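Local coordinates for YcaO (PDB 6CIB), which binds ADP and magnesium and, as a YcaO-family enzyme linked to thioamidation, probably uses ATP to activate a peptide backbone amide, at residues F11-P16 and R154-I159; T2-D7 and G311-L316. One frame throughout, in Å; residues are numbered along the deposited sequence.

Contact 1: residues F11-P16 and R154-I159; sequences FRAFLP and REEAVI. With ADP (adenosine-5'-diphosphate), chain G.
Both oxygens of the Glu-156 carboxylate accept from the loop before helix 16-25, and each is met in its own way. OE1 accepts the backbone N-H of Ala-13 at 2.9 Å through its anti lone pair, along an almost straight line (172°). OE2 takes NH1 of Arg-12 at 3.1 Å in a salt bridge that is also a hydrogen bond, and takes a further bond from the backbone N of Arg-152, just ahead of the helix. The donor NH1 comes from above the carboxylate, while OE2 lies in the guanidinium plane, so the two flat groups stand nearly perpendicular, 87° apart. An extended side chain beyond CG carries Glu-156 from the first turn of helix 154-177 to the loop. This is part of the nucleotide pocket of the YcaO fold, where Arg-12 and Glu-156 both contact ADP. With its chain bent at chi2 (-64°), Arg-12 lays the guanidinium over the adenine, CZ 3.3 Å from ADP C4, and sends NH2 to the ribose O2' at 3.0 Å. Fixed at NH1 by the carboxylate and at NH2 by the ribose, the guanidinium has little freedom to rotate; its positive charge, with the two backbone N-H donors, would be expected to hold Glu-156 ionised. Over the opposite face sits a water that donates to the carbonyl O of Phe-11 and to the carbonyl O of Glu-156, 2.8 Å from each, joining the loop to the helix backbone. Beyond the polar cluster, Phe-11 and Ile-159 cross at about a right angle, CD2 of the ring 3.8 Å from CG2 of Ile-159.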
loop_
_atom_site.group_PDB
_atom_site.type_symbol
_atom_site.label_atom_id
_atom_site.label_comp_id
_atom_site.label_asym_id
_atom_site.label_seq_id
_atom_site.Cartn_x
_atom_site.Cartn_y
_atom_site.Cartn_z
ATOM N N PHE A 11 -6.338 -7.115 -8.109
ATOM C CA PHE A 11 -6.934 -8.417 -8.438
ATOM C C PHE A 11 -8.259 -8.602 -7.709
ATOM O O PHE A 11 -8.301 -8.729 -6.482
ATOM C CB PHE A 11 -5.961 -9.556 -8.111
ATOM C CG PHE A 11 -4.622 -9.418 -8.776
ATOM C CD1 PHE A 11 -4.440 -9.818 -10.109
ATOM C CD2 PHE A 11 -3.536 -8.885 -8.077
ATOM C CE1 PHE A 11 -3.200 -9.681 -10.724
ATOM C CE2 PHE A 11 -2.299 -8.753 -8.682
ATOM C CZ PHE A 11 -2.126 -9.153 -10.003
ATOM N N ARG A 12 -9.341 -8.604 -8.481
ATOM C CA ARG A 12 -10.691 -8.507 -7.935
ATOM C C ARG A 12 -11.638 -9.578 -8.473
ATOM O O ARG A 12 -11.577 -9.946 -9.648
ATOM C CB ARG A 12 -11.274 -7.104 -8.188
ATOM C CG ARG A 12 -10.441 -5.929 -7.667
ATOM C CD ARG A 12 -10.314 -5.940 -6.142
ATOM N NE ARG A 12 -9.357 -4.940 -5.659
ATOM C CZ ARG A 12 -9.072 -4.717 -4.376
ATOM N NH1 ARG A 12 -9.678 -5.402 -3.408
ATOM N NH2 ARG A 12 -8.178 -3.791 -4.055
ATOM N N ALA A 13 -12.511 -10.059 -7.594
ATOM C CA ALA A 13 -13.489 -11.101 -7.913
ATOM C C ALA A 13 -14.798 -10.524 -8.462
ATOM O O ALA A 13 -15.683 -11.274 -8.887
ATOM C CB ALA A 13 -13.752 -11.956 -6.677
ATOM N N PHE A 14 -14.904 -9.192 -8.456
ATOM C CA PHE A 14 -16.081 -8.468 -8.934
ATOM C C PHE A 14 -15.644 -7.290 -9.799
ATOM O O PHE A 14 -14.544 -6.738 -9.615
ATOM C CB PHE A 14 -16.933 -7.973 -7.748
ATOM C CG PHE A 14 -17.427 -9.080 -6.856
ATOM C CD1 PHE A 14 -16.651 -9.538 -5.789
ATOM C CD2 PHE A 14 -18.667 -9.686 -7.096
ATOM C CE1 PHE A 14 -17.089 -10.587 -4.976
ATOM C CE2 PHE A 14 -19.116 -10.726 -6.280
ATOM C CZ PHE A 14 -18.325 -11.178 -5.222
ATOM N N LEU A 15 -16.500 -6.917 -10.747
ATOM C CA LEU A 15 -16.312 -5.687 -11.513
ATOM C C LEU A 15 -16.565 -4.486 -10.592
ATOM O O LEU A 15 -17.470 -4.541 -9.752
ATOM C CB LEU A 15 -17.233 -5.648 -12.736
ATOM C CG LEU A 15 -17.058 -6.744 -13.809
ATOM C CD1 LEU A 15 -18.141 -6.620 -14.874
ATOM C CD2 LEU A 15 -15.665 -6.737 -14.442
ATOM N N PRO A 16 -15.748 -3.414 -10.719
ATOM C CA PRO A 16 -15.928 -2.208 -9.885
ATOM C C PRO A 16 -17.350 -1.640 -9.876
ATOM O O PRO A 16 -17.809 -1.194 -8.826
ATOM C CB PRO A 16 -14.935 -1.219 -10.494
ATOM C CG PRO A 16 -13.814 -2.107 -10.931
ATOM C CD PRO A 16 -14.505 -3.326 -11.508
ATOM N N ARG A 154 -11.721 -11.928 1.560
ATOM C CA ARG A 154 -10.514 -11.882 2.371
ATOM C C ARG A 154 -9.250 -12.051 1.515
ATOM O O ARG A 154 -8.251 -11.377 1.771
ATOM C CB ARG A 154 -10.613 -12.843 3.579
ATOM C CG ARG A 154 -10.035 -14.240 3.441
ATOM C CD ARG A 154 -8.710 -14.343 4.184
ATOM N NE ARG A 154 -8.257 -15.725 4.342
ATOM C CZ ARG A 154 -7.132 -16.241 3.844
ATOM N NH1 ARG A 154 -6.279 -15.513 3.141
ATOM N NH2 ARG A 154 -6.850 -17.514 4.063
ATOM N N GLU A 155 -9.327 -12.885 0.467
ATOM C CA GLU A 155 -8.204 -13.096 -0.465
ATOM C C GLU A 155 -7.785 -11.808 -1.174
ATOM O O GLU A 155 -6.589 -11.544 -1.294
ATOM C CB GLU A 155 -8.503 -14.181 -1.503
ATOM C CG GLU A 155 -8.473 -15.606 -0.954
ATOM C CD GLU A 155 -9.799 -16.046 -0.357
ATOM O OE1 GLU A 155 -10.734 -15.217 -0.214
ATOM O OE2 GLU A 155 -9.916 -17.242 -0.032
ATOM N N GLU A 156 -8.769 -11.020 -1.621
ATOM C CA GLU A 156 -8.523 -9.699 -2.230
ATOM C C GLU A 156 -7.703 -8.811 -1.305
ATOM O O GLU A 156 -6.719 -8.215 -1.728
ATOM C CB GLU A 156 -9.844 -8.984 -2.515
ATOM C CG GLU A 156 -10.575 -9.402 -3.773
ATOM C CD GLU A 156 -11.748 -8.493 -4.073
ATOM O OE1 GLU A 156 -12.462 -8.757 -5.057
ATOM O OE2 GLU A 156 -11.957 -7.500 -3.326
ATOM N N ALA A 157 -8.134 -8.730 -0.045
ATOM C CA ALA A 157 -7.486 -7.920 0.989
ATOM C C ALA A 157 -6.092 -8.451 1.341
ATOM O O ALA A 157 -5.154 -7.667 1.495
ATOM C CB ALA A 157 -8.378 -7.851 2.226
ATOM N N VAL A 158 -5.952 -9.774 1.457
ATOM C CA VAL A 158 -4.636 -10.392 1.713
ATOM C C VAL A 158 -3.632 -10.080 0.602
ATOM O O VAL A 158 -2.516 -9.626 0.888
ATOM C CB VAL A 158 -4.724 -11.913 1.999
ATOM C CG1 VAL A 158 -3.333 -12.535 2.127
ATOM C CG2 VAL A 158 -5.492 -12.152 3.285
ATOM N N ILE A 159 -4.038 -10.285 -0.650
ATOM C CA ILE A 159 -3.194 -9.963 -1.816
ATOM C C ILE A 159 -2.757 -8.489 -1.779
ATOM O O ILE A 159 -1.563 -8.200 -1.883
ATOM C CB ILE A 159 -3.897 -10.300 -3.159
ATOM C CG1 ILE A 159 -4.038 -11.823 -3.323
ATOM C CG2 ILE A 159 -3.145 -9.693 -4.351
ATOM C CD1 ILE A 159 -5.122 -12.250 -4.290
HETATM P PB ADP G . -4.130 1.155 -2.206
HETATM O O1B ADP G . -4.513 -0.140 -1.520
HETATM O O2B ADP G . -2.737 1.161 -2.803
HETATM O O3B ADP G . -4.469 2.411 -1.438
HETATM P PA ADP G . -6.501 1.642 -3.808
HETATM O O1A ADP G . -6.855 1.014 -5.129
HETATM O O2A ADP G . -6.536 3.145 -3.740
HETATM O O3A ADP G . -5.015 1.120 -3.551
HETATM O "O5'" ADP G . -7.451 0.998 -2.683
HETATM C "C5'" ADP G . -7.819 1.595 -1.427
HETATM C "C4'" ADP G . -8.568 0.553 -0.574
HETATM O "O4'" ADP G . -9.742 0.104 -1.267
HETATM C "C3'" ADP G . -7.758 -0.720 -0.310
HETATM O "O3'" ADP G . -8.155 -1.300 0.948
HETATM C "C2'" ADP G . -8.174 -1.646 -1.438
HETATM O "O2'" ADP G . -7.957 -3.020 -1.130
HETATM C "C1'" ADP G . -9.650 -1.294 -1.600
HETATM N N9 ADP G . -10.154 -1.485 -2.979
HETATM C C8 ADP G . -9.728 -0.818 -4.067
HETATM N N7 ADP G . -10.387 -1.229 -5.174
HETATM C C5 ADP G . -11.270 -2.160 -4.798
HETATM C C6 ADP G . -12.286 -2.990 -5.486
HETATM N N6 ADP G . -12.475 -2.875 -6.822
HETATM N N1 ADP G . -13.002 -3.858 -4.729
HETATM C C2 ADP G . -12.818 -3.979 -3.391
HETATM N N3 ADP G . -11.913 -3.246 -2.703
HETATM C C4 ADP G . -11.123 -2.332 -3.344
HETATM O O HOH W 1 -6.563 -8.012 -4.473
#

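Contact 2: residues T2-D7 and G311-L316; sequences TDIVYD and GSLEKL
The carboxylate of Glu-314 receives two donors from Thr-2 at its edge, each through a syn lone pair, the one on the side of the other oxygen. OE1 takes the backbone N-H of Thr-2 at 2.7 Å, almost perfectly straight at 177°, and OE2 takes the hydroxyl OG1 of the same residue at 2.6 Å. This pair of bonds depends on two torsions: in Thr-2, OG1 lies beside the backbone N (chi1 -50°), and the Glu-314 chain bends at chi2 (88°) so that the carboxylate reaches Thr-2. The Thr-2 carbonyl answers in the other direction. Its O accepts Leu-313 N at 2.8 Å, nearly along the C=O axis, and also lies 3.3 Å from Ser-312 CA in a CA-H...O contact. Around it, Asp-3 and Ser-312 form a single beta bridge just ahead of helix 313-325. Ser-312 is the N-cap, its OG accepting Lys-315 N in a weak bond. Water bridges the carbonyl O atoms of Ile-4 and Gly-311, donating to both. Farther along the N-terminal segment, Val-5 and Tyr-6 form a classic beta bulge opposite Arg-12. Alongside the bridge, Ile-4 reaches across the helix start: CG1 meets CD1 of Leu-313 at 3.8 Å, the two side chains crossing at about a right angle, while its CD1 touches CD2 of Leu-316, also at 3.8 Å. The N-terminal segment thus lies on the first turn of helix 313-325, whose Leu-313 and Leu-316 in turn pack on Ile-159 of helix 154-177.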
loop_
_atom_site.group_PDB
_atom_site.type_symbol
_atom_site.label_atom_id
_atom_site.label_comp_id
_atom_site.label_asym_id
_atom_site.label_seq_id
_atom_site.Cartn_x
_atom_site.Cartn_y
_atom_site.Cartn_z
ATOM N N THR A 2 -12.092 -19.166 -7.116
ATOM C CA THR A 2 -12.759 -17.885 -7.406
ATOM C C THR A 2 -11.987 -17.178 -8.517
ATOM O O THR A 2 -10.796 -16.866 -8.354
ATOM C CB THR A 2 -12.795 -16.980 -6.153
ATOM O OG1 THR A 2 -13.293 -17.718 -5.036
ATOM C CG2 THR A 2 -13.673 -15.746 -6.372
ATOM N N ASP A 3 -12.662 -16.925 -9.637
ATOM C CA ASP A 3 -12.032 -16.262 -10.783
ATOM C C ASP A 3 -11.732 -14.791 -10.506
ATOM O O ASP A 3 -12.531 -14.088 -9.876
ATOM C CB ASP A 3 -12.898 -16.372 -12.046
ATOM C CG ASP A 3 -13.074 -17.811 -12.533
ATOM O OD1 ASP A 3 -12.188 -18.673 -12.325
ATOM O OD2 ASP A 3 -14.121 -18.077 -13.149
ATOM N N ILE A 4 -10.562 -14.357 -10.968
ATOM C CA ILE A 4 -10.203 -12.948 -11.027
ATOM C C ILE A 4 -10.845 -12.453 -12.313
ATOM O O ILE A 4 -10.438 -12.854 -13.405
ATOM C CB ILE A 4 -8.661 -12.745 -11.043
ATOM C CG1 ILE A 4 -8.030 -13.291 -9.755
ATOM C CG2 ILE A 4 -8.300 -11.270 -11.232
ATOM C CD1 ILE A 4 -6.579 -13.717 -9.896
ATOM N N VAL A 5 -11.873 -11.620 -12.174
ATOM C CA VAL A 5 -12.604 -11.080 -13.329
ATOM C C VAL A 5 -12.116 -9.670 -13.671
ATOM O O VAL A 5 -12.492 -9.104 -14.688
ATOM C CB VAL A 5 -14.147 -11.095 -13.121
ATOM C CG1 VAL A 5 -14.653 -12.512 -12.850
ATOM C CG2 VAL A 5 -14.576 -10.142 -12.006
ATOM N N TYR A 6 -11.275 -9.112 -12.804
ATOM C CA TYR A 6 -10.793 -7.741 -12.959
ATOM C C TYR A 6 -9.367 -7.622 -12.453
ATOM O O TYR A 6 -9.059 -8.013 -11.319
ATOM C CB TYR A 6 -11.742 -6.768 -12.242
ATOM C CG TYR A 6 -11.444 -5.307 -12.468
ATOM C CD1 TYR A 6 -11.926 -4.636 -13.594
ATOM C CD2 TYR A 6 -10.681 -4.587 -11.541
ATOM C CE1 TYR A 6 -11.654 -3.283 -13.789
ATOM C CE2 TYR A 6 -10.409 -3.241 -11.722
ATOM C CZ TYR A 6 -10.897 -2.595 -12.842
ATOM O OH TYR A 6 -10.615 -1.262 -13.004
ATOM N N ASP A 7 -8.490 -7.099 -13.305
ATOM C CA ASP A 7 -7.078 -6.983 -12.949
ATOM C C ASP A 7 -6.410 -5.727 -13.500
ATOM O O ASP A 7 -5.309 -5.784 -14.043
ATOM C CB ASP A 7 -6.310 -8.270 -13.313
ATOM C CG ASP A 7 -6.181 -8.491 -14.816
ATOM O OD1 ASP A 7 -6.938 -7.890 -15.618
ATOM O OD2 ASP A 7 -5.289 -9.277 -15.188
ATOM N N GLY A 311 -4.636 -16.748 -12.333
ATOM C CA GLY A 311 -5.829 -17.539 -12.577
ATOM C C GLY A 311 -6.890 -17.233 -11.542
ATOM O O GLY A 311 -7.737 -16.345 -11.731
ATOM N N SER A 312 -6.845 -17.981 -10.444
ATOM C CA SER A 312 -7.821 -17.822 -9.381
ATOM C C SER A 312 -7.240 -17.022 -8.220
ATOM O O SER A 312 -6.019 -16.974 -8.026
ATOM C CB SER A 312 -8.354 -19.180 -8.909
ATOM O OG SER A 312 -7.454 -19.810 -8.017
ATOM N N LEU A 313 -8.136 -16.407 -7.455
ATOM C CA LEU A 313 -7.785 -15.597 -6.304
ATOM C C LEU A 313 -7.074 -16.404 -5.212
ATOM O O LEU A 313 -6.113 -15.916 -4.608
ATOM C CB LEU A 313 -9.056 -14.944 -5.761
ATOM C CG LEU A 313 -9.030 -13.543 -5.161
ATOM C CD1 LEU A 313 -8.446 -12.490 -6.097
ATOM C CD2 LEU A 313 -10.459 -13.185 -4.771
ATOM N N GLU A 314 -7.545 -17.634 -4.981
ATOM C CA GLU A 314 -6.982 -18.544 -3.976
ATOM C C GLU A 314 -5.540 -18.939 -4.282
ATOM O O GLU A 314 -4.691 -18.929 -3.391
ATOM C CB GLU A 314 -7.848 -19.813 -3.823
ATOM C CG GLU A 314 -9.223 -19.592 -3.203
ATOM C CD GLU A 314 -10.308 -19.236 -4.210
ATOM O OE1 GLU A 314 -10.020 -19.055 -5.412
ATOM O OE2 GLU A 314 -11.481 -19.135 -3.794
ATOM N N LYS A 315 -5.293 -19.294 -5.542
ATOM C CA LYS A 315 -3.976 -19.681 -6.058
ATOM C C LYS A 315 -3.004 -18.496 -6.004
ATOM O O LYS A 315 -1.845 -18.646 -5.589
ATOM C CB LYS A 315 -4.131 -20.194 -7.506
ATOM C CG LYS A 315 -2.847 -20.477 -8.280
ATOM C CD LYS A 315 -2.537 -21.962 -8.333
ATOM C CE LYS A 315 -1.989 -22.356 -9.697
ATOM N NZ LYS A 315 -1.938 -23.839 -9.863
ATOM N N LEU A 316 -3.485 -17.325 -6.425
ATOM C CA LEU A 316 -2.672 -16.108 -6.416
ATOM C C LEU A 316 -2.208 -15.768 -5.006
ATOM O O LEU A 316 -1.022 -15.497 -4.797
ATOM C CB LEU A 316 -3.407 -14.926 -7.073
ATOM C CG LEU A 316 -2.691 -13.574 -7.143
ATOM C CD1 LEU A 316 -1.372 -13.667 -7.898
ATOM C CD2 LEU A 316 -3.598 -12.552 -7.794
HETATM O O HOH W 2 -8.742 -15.365 -14.201
#

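In the fold
From the N terminus, residues 2-7 make contact 2, which closes a loop of some three hundred residues onto the start of helix 313-325. A few residues later, 11-16 enter contact 1 and close a shorter loop onto helix 154-177, nested wholly inside the first. Between them the chain doubles back: Arg-12 N lies 2.9 Å from Tyr-6 O, a probable hydrogen bond, and Phe-11 packs on Leu-316, so the two contacts, with centres about 8 Å apart, touch directly. The N-terminal chain thereby ties helix 313-325 and helix 154-177 together, contact 1 lining the nucleotide pocket, before it enters helix 16-25.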